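PDB 4KV2: ESX-1 secretion system protein eccD1, which forms part of the ESX-1 type VII secretion system of Mycobacterium tuberculosis, which delivers virulence factors such as EsxA and EsxB to host cells. Local coordinates for residues Arg7-Ile10 with Arg15-Asp18; Val20-Ala23 with Thr29-Asp32; Gly51-Asp54 with Val60-Phe63. One frame throughout, in Å; residues are numbered along the deposited sequence.

In the fold
The three contacts follow one another along a single ubiquitin-like domain and are joined by packing between their segments. Interaction 1 lies within the hairpin of strands 5-12 and 15-22; interaction 2 runs from the end of that hairpin to the start of helix 31-41. The centres of these two contacts are about 13 Å apart, and Val8 CG2 lies 3.5 Å from Leu21 CD1 where they join. Interaction 3 lies about 16 Å from interaction 2, centre to centre, on the opposite side of the chain's centre. Phe63, in segment 60-63, packs on both others: Tyr30 CE1 approaches Phe63 CE2 to 3.8 Å, and Ile10 CD1 approaches Phe63 CE1 to 4.2 Å. Strand 86-91 lies between strands 5-12 and 62-64 in the sheet.

Interaction 1 (Arg7-Ile10 with Arg15-Asp18); sequences RVTI and RMTD
Thr9 and Asp18 lie side by side and point the same way from neighbouring antiparallel strands, joined by a hydrogen bond from Thr9 OG1 to Asp18 OD1 of 2.8 Å. The hydroxyl meets the carboxylate oxygen from above its plane, 55° out of it. With OG1 set beside its own backbone N (chi1 -63°), Thr9 turns the methyl CG2 along the strand, where it crosses Met16 obliquely and rests 3.6 Å from Met16 CB. The two strands form the N-terminal hairpin of the ubiquitin-like fold. In it Thr9 and Asp18 make a non-hydrogen-bonded pair, while Ile10 and Thr17 make the hydrogen-bonded one next to it: Ile10 N to Thr17 O and Thr17 N to Ile10 O are both 2.9 Å. Ile10 and Thr17 face the other side of the sheet, where both touch Leu38 of helix 31-41 and Ile10 also meets Leu88. A water donates to Ile10 O at 2.9 Å and is hydrogen-bonded to Thr17 OG1 at 2.7 Å, so Ile10 O is gripped by both an amide and a water. On the far side of strand 5-12, Thr9 makes backbone hydrogen bonds with Ser86 and Leu88.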
loop_
_atom_site.group_PDB
_atom_site.type_symbol
_atom_site.label_atom_id
_atom_site.label_comp_id
_atom_site.label_asym_id
_atom_site.label_seq_id
_atom_site.Cartn_x
_atom_site.Cartn_y
_atom_site.Cartn_z
ATOM N N ARG A 7 -3.182 -6.980 9.892
ATOM C CA ARG A 7 -1.778 -7.373 9.921
ATOM C C ARG A 7 -1.628 -8.724 9.259
ATOM O O ARG A 7 -2.265 -9.691 9.679
ATOM C CB ARG A 7 -1.264 -7.483 11.363
ATOM C CG ARG A 7 -0.672 -6.203 11.926
ATOM C CD ARG A 7 -1.681 -5.083 11.836
ATOM N NE ARG A 7 -1.189 -3.812 12.354
ATOM C CZ ARG A 7 -1.944 -2.729 12.391
ATOM N NH1 ARG A 7 -3.196 -2.809 11.951
ATOM N NH2 ARG A 7 -1.464 -1.596 12.846
ATOM N N VAL A 8 -0.802 -8.783 8.223
ATOM C CA VAL A 8 -0.486 -10.046 7.585
ATOM C C VAL A 8 1.015 -10.192 7.497
ATOM O O VAL A 8 1.746 -9.201 7.576
ATOM C CB VAL A 8 -1.125 -10.208 6.178
ATOM C CG1 VAL A 8 -2.637 -10.020 6.258
ATOM C CG2 VAL A 8 -0.493 -9.265 5.184
ATOM N N THR A 9 1.471 -11.433 7.390
ATOM C CA THR A 9 2.877 -11.708 7.203
ATOM C C THR A 9 2.979 -12.419 5.855
ATOM O O THR A 9 2.309 -13.424 5.638
ATOM C CB THR A 9 3.400 -12.619 8.307
ATOM O OG1 THR A 9 3.293 -11.968 9.590
ATOM C CG2 THR A 9 4.839 -13.004 8.042
ATOM N N ILE A 10 3.816 -11.900 4.972
ATOM C CA ILE A 10 4.078 -12.524 3.690
ATOM C C ILE A 10 5.294 -13.435 3.791
ATOM O O ILE A 10 6.380 -12.983 4.185
ATOM C CB ILE A 10 4.385 -11.472 2.587
ATOM C CG1 ILE A 10 3.253 -10.451 2.490
ATOM C CG2 ILE A 10 4.645 -12.164 1.242
ATOM C CD1 ILE A 10 1.859 -11.038 2.313
ATOM N N ARG A 15 11.829 -16.207 4.155
ATOM C CA ARG A 15 11.727 -14.882 4.728
ATOM C C ARG A 15 10.286 -14.538 5.012
ATOM O O ARG A 15 9.416 -14.738 4.175
ATOM C CB ARG A 15 12.304 -13.838 3.783
ATOM C CG ARG A 15 12.136 -12.406 4.297
ATOM C CD ARG A 15 12.888 -12.181 5.594
ATOM N NE ARG A 15 14.328 -12.163 5.368
ATOM C CZ ARG A 15 15.041 -11.081 5.045
ATOM N NH1 ARG A 15 14.467 -9.888 4.898
ATOM N NH2 ARG A 15 16.351 -11.199 4.853
ATOM N N MET A 16 10.044 -13.984 6.188
ATOM C CA MET A 16 8.759 -13.412 6.491
ATOM C C MET A 16 8.864 -11.893 6.471
ATOM O O MET A 16 9.835 -11.322 6.966
ATOM C CB MET A 16 8.300 -13.875 7.858
ATOM C CG MET A 16 7.927 -15.343 7.905
ATOM S SD MET A 16 7.582 -15.756 9.621
ATOM C CE MET A 16 7.085 -17.457 9.343
ATOM N N THR A 17 7.839 -11.254 5.934
ATOM C CA THR A 17 7.741 -9.821 5.952
ATOM C C THR A 17 6.365 -9.381 6.476
ATOM O O THR A 17 5.337 -9.652 5.850
ATOM C CB THR A 17 7.982 -9.228 4.549
ATOM O OG1 THR A 17 9.225 -9.737 4.013
ATOM C CG2 THR A 17 8.055 -7.735 4.620
ATOM N N ASP A 18 6.346 -8.652 7.591
ATOM C CA ASP A 18 5.074 -8.204 8.157
ATOM C C ASP A 18 4.583 -6.977 7.423
ATOM O O ASP A 18 5.352 -6.031 7.246
ATOM C CB ASP A 18 5.194 -7.915 9.653
ATOM C CG ASP A 18 5.432 -9.170 10.481
ATOM O OD1 ASP A 18 5.471 -10.290 9.914
ATOM O OD2 ASP A 18 5.603 -9.035 11.714
HETATM O O HOH W 1 8.505 -11.882 2.573
#

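Interaction 2 (Val20-Ala23 with Thr29-Asp32); sequences VLPA and TYID
Pro22 lies over one face of the Tyr30 ring in a CH-pi contact. Its CD sits 3.9 Å from the ring centroid and only 7° off the normal, almost exactly above the middle. Pro22 CG is displaced toward one side of the ring, 3.8 Å from Tyr30 CD2, as the two side chains slide past each other in opposite directions. The other apolar contact between the two segments comes from Leu21, which crosses Tyr30 at about a right angle and brings CD1 to 4.0 Å from Tyr30 CE1. Tyr30 reaches both residues because its CG stands between the backbone N and the carbonyl carbon (chi1 60°), sending the ring from the N-cap of helix 31-41 toward the end of strand 15-22. This is the strand-to-helix connection of the ubiquitin-like fold, which places the helix across the sheet. Phe63 and Leu77 add further apolar contacts to Tyr30, and Val37 of the second subunit packs on both Pro22 and Tyr30. The polar part is a water bridge: one water, at the ring edge in its plane, donates to Pro22 O at 2.5 Å and accepts from Tyr30 OH at 2.6 Å, both short enough that the exact lengths are doubtful. The chemistry thus appears to split the buried tyrosine between two tasks: its ring is held by apolar groups, while its hydroxyl shares a water with a strand-end carbonyl.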
loop_
_atom_site.group_PDB
_atom_site.type_symbol
_atom_site.label_atom_id
_atom_site.label_comp_id
_atom_site.label_asym_id
_atom_site.label_seq_id
_atom_site.Cartn_x
_atom_site.Cartn_y
_atom_site.Cartn_z
ATOM N N VAL A 20 0.934 -4.220 6.834
ATOM C CA VAL A 20 -0.377 -3.729 7.282
ATOM C C VAL A 20 -1.154 -3.360 6.022
ATOM O O VAL A 20 -0.752 -2.452 5.309
ATOM C CB VAL A 20 -0.249 -2.498 8.181
ATOM C CG1 VAL A 20 -1.620 -2.019 8.653
ATOM C CG2 VAL A 20 0.649 -2.789 9.379
ATOM N N LEU A 21 -2.254 -4.066 5.769
ATOM C CA LEU A 21 -2.993 -3.931 4.541
ATOM C C LEU A 21 -4.413 -3.495 4.839
ATOM O O LEU A 21 -4.921 -3.750 5.914
ATOM C CB LEU A 21 -3.018 -5.269 3.806
ATOM C CG LEU A 21 -1.657 -5.846 3.405
ATOM C CD1 LEU A 21 -1.802 -7.200 2.746
ATOM C CD2 LEU A 21 -0.926 -4.853 2.521
ATOM N N PRO A 22 -5.066 -2.859 3.866
ATOM C CA PRO A 22 -6.483 -2.529 4.049
ATOM C C PRO A 22 -7.334 -3.788 4.210
ATOM O O PRO A 22 -7.257 -4.720 3.357
ATOM C CB PRO A 22 -6.867 -1.833 2.747
ATOM C CG PRO A 22 -5.599 -1.520 2.042
ATOM C CD PRO A 22 -4.563 -2.482 2.539
ATOM N N ALA A 23 -8.166 -3.794 5.239
ATOM C CA ALA A 23 -9.000 -4.940 5.538
ATOM C C ALA A 23 -10.237 -5.070 4.656
ATOM O O ALA A 23 -10.654 -6.179 4.414
ATOM C CB ALA A 23 -9.432 -4.890 6.995
ATOM N N THR A 29 -7.158 -3.876 -5.649
ATOM C CA THR A 29 -6.930 -2.427 -5.584
ATOM C C THR A 29 -5.483 -2.099 -5.162
ATOM O O THR A 29 -4.934 -1.072 -5.564
ATOM C CB THR A 29 -7.912 -1.758 -4.582
ATOM O OG1 THR A 29 -9.250 -2.228 -4.838
ATOM C CG2 THR A 29 -7.878 -0.249 -4.723
ATOM N N TYR A 30 -4.860 -2.989 -4.400
ATOM C CA TYR A 30 -3.529 -2.725 -3.869
ATOM C C TYR A 30 -2.512 -3.822 -4.101
ATOM O O TYR A 30 -1.348 -3.662 -3.747
ATOM C CB TYR A 30 -3.606 -2.396 -2.354
ATOM C CG TYR A 30 -4.205 -3.508 -1.518
ATOM C CD1 TYR A 30 -3.409 -4.541 -1.016
ATOM C CD2 TYR A 30 -5.558 -3.520 -1.231
ATOM C CE1 TYR A 30 -3.957 -5.560 -0.258
ATOM C CE2 TYR A 30 -6.123 -4.526 -0.454
ATOM C CZ TYR A 30 -5.313 -5.541 0.036
ATOM O OH TYR A 30 -5.878 -6.545 0.783
ATOM N N ILE A 31 -2.889 -4.925 -4.724
ATOM C CA ILE A 31 -1.923 -6.019 -4.818
ATOM C C ILE A 31 -0.686 -5.667 -5.667
ATOM O O ILE A 31 0.436 -6.082 -5.344
ATOM C CB ILE A 31 -2.563 -7.314 -5.332
ATOM C CG1 ILE A 31 -1.516 -8.446 -5.249
ATOM C CG2 ILE A 31 -3.115 -7.124 -6.724
ATOM C CD1 ILE A 31 -2.095 -9.808 -5.199
ATOM N N ASP A 32 -0.878 -4.904 -6.738
ATOM C CA ASP A 32 0.239 -4.656 -7.660
ATOM C C ASP A 32 1.343 -3.819 -6.993
ATOM O O ASP A 32 2.515 -4.137 -7.106
ATOM C CB ASP A 32 -0.248 -4.029 -8.957
ATOM C CG ASP A 32 -1.018 -5.021 -9.820
ATOM O OD1 ASP A 32 -0.594 -6.217 -9.967
ATOM O OD2 ASP A 32 -2.023 -4.590 -10.392
HETATM O O HOH W 2 -8.311 -6.249 1.674
#

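Interaction 3 (Gly51-Asp54 with Val60-Phe63); sequences GGFD and VWAF
Phe53 and Trp61 approach from opposite directions and meet rim to rim, with neither ring over the face of the other. Phe53 CZ lies 3.6 Å from Trp61 CZ3. The centroids of the phenyl and the six-membered indole ring are 5.8 Å apart, and the planes are inclined by 29°. In this ubiquitin-like domain the contact lies at the surface, where the long loop after helix 31-41 meets the residues that lead into strand 62-64. The next residue of the loop adds a backbone contact, since Asp54 O lies in the indole plane at its edge. A first torsion of -172° puts Phe53 CG anti to the backbone N and carries the ring to the indole, although its CB does not head there. Leu90 of strand 86-91 touches both rings, and Phe55 stacks edge-to-face with Phe53. Trp61 also rests on Ile31 and Val35, which seats the indole against helix 31-41. On the loop side, Asp54 OD1 accepts a hydrogen bond from Thr56 OG1, two residues on in the same loop. Its carbonyl remains directed at the indole rim, with Asp54 O 3.4 Å from Trp61 CH2 and 3.6 Å from Trp61 CZ2.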
loop_
_atom_site.group_PDB
_atom_site.type_symbol
_atom_site.label_atom_id
_atom_site.label_comp_id
_atom_site.label_asym_id
_atom_site.label_seq_id
_atom_site.Cartn_x
_atom_site.Cartn_y
_atom_site.Cartn_z
ATOM N N GLY A 51 13.871 -18.874 -1.794
ATOM C CA GLY A 51 13.410 -20.073 -2.472
ATOM C C GLY A 51 13.194 -19.824 -3.947
ATOM O O GLY A 51 12.251 -20.342 -4.527
ATOM N N GLY A 52 14.069 -19.015 -4.545
ATOM C CA GLY A 52 13.978 -18.656 -5.953
ATOM C C GLY A 52 12.805 -17.756 -6.340
ATOM O O GLY A 52 12.513 -17.628 -7.520
ATOM N N PHE A 53 12.142 -17.120 -5.371
ATOM C CA PHE A 53 10.920 -16.352 -5.650
ATOM C C PHE A 53 11.187 -15.290 -6.709
ATOM O O PHE A 53 12.158 -14.551 -6.625
ATOM C CB PHE A 53 10.356 -15.696 -4.382
ATOM C CG PHE A 53 9.007 -15.070 -4.589
ATOM C CD1 PHE A 53 7.860 -15.805 -4.397
ATOM C CD2 PHE A 53 8.892 -13.767 -5.056
ATOM C CE1 PHE A 53 6.608 -15.248 -4.615
ATOM C CE2 PHE A 53 7.641 -13.199 -5.281
ATOM C CZ PHE A 53 6.500 -13.945 -5.068
ATOM N N ASP A 54 10.319 -15.212 -7.708
ATOM C CA ASP A 54 10.515 -14.283 -8.814
ATOM C C ASP A 54 9.451 -13.191 -8.788
ATOM O O ASP A 54 8.314 -13.433 -9.147
ATOM C CB ASP A 54 10.467 -15.057 -10.133
ATOM C CG ASP A 54 10.809 -14.204 -11.346
ATOM O OD1 ASP A 54 11.131 -12.992 -11.194
ATOM O OD2 ASP A 54 10.782 -14.782 -12.465
ATOM N N VAL A 60 -0.968 -12.878 -13.463
ATOM C CA VAL A 60 -1.826 -12.078 -12.614
ATOM C C VAL A 60 -1.496 -12.446 -11.197
ATOM O O VAL A 60 -1.638 -13.608 -10.843
ATOM C CB VAL A 60 -3.304 -12.395 -12.940
ATOM C CG1 VAL A 60 -4.251 -11.598 -12.055
ATOM C CG2 VAL A 60 -3.587 -12.141 -14.420
ATOM N N TRP A 61 -1.045 -11.479 -10.395
ATOM C CA TRP A 61 -0.695 -11.709 -8.980
ATOM C C TRP A 61 -1.935 -11.793 -8.080
ATOM O O TRP A 61 -2.904 -11.086 -8.293
ATOM C CB TRP A 61 0.201 -10.594 -8.456
ATOM C CG TRP A 61 1.605 -10.632 -8.978
ATOM C CD1 TRP A 61 2.141 -9.828 -9.916
ATOM C CD2 TRP A 61 2.637 -11.532 -8.574
ATOM N NE1 TRP A 61 3.465 -10.154 -10.130
ATOM C CE2 TRP A 61 3.784 -11.218 -9.329
ATOM C CE3 TRP A 61 2.700 -12.577 -7.651
ATOM C CZ2 TRP A 61 5.004 -11.898 -9.171
ATOM C CZ3 TRP A 61 3.926 -13.273 -7.494
ATOM C CH2 TRP A 61 5.052 -12.922 -8.261
ATOM N N ALA A 62 -1.883 -12.657 -7.067
ATOM C CA ALA A 62 -2.943 -12.743 -6.045
ATOM C C ALA A 62 -2.286 -13.187 -4.756
ATOM O O ALA A 62 -1.140 -13.655 -4.763
ATOM C CB ALA A 62 -4.034 -13.712 -6.455
ATOM N N PHE A 63 -3.011 -12.999 -3.656
ATOM C CA PHE A 63 -2.610 -13.532 -2.361
ATOM C C PHE A 63 -3.152 -14.948 -2.218
ATOM O O PHE A 63 -4.208 -15.285 -2.780
ATOM C CB PHE A 63 -3.183 -12.721 -1.234
ATOM C CG PHE A 63 -2.668 -11.311 -1.174
ATOM C CD1 PHE A 63 -1.426 -11.037 -0.620
ATOM C CD2 PHE A 63 -3.425 -10.252 -1.661
ATOM C CE1 PHE A 63 -0.960 -9.732 -0.536
ATOM C CE2 PHE A 63 -2.952 -8.942 -1.583
ATOM C CZ PHE A 63 -1.716 -8.688 -1.008
#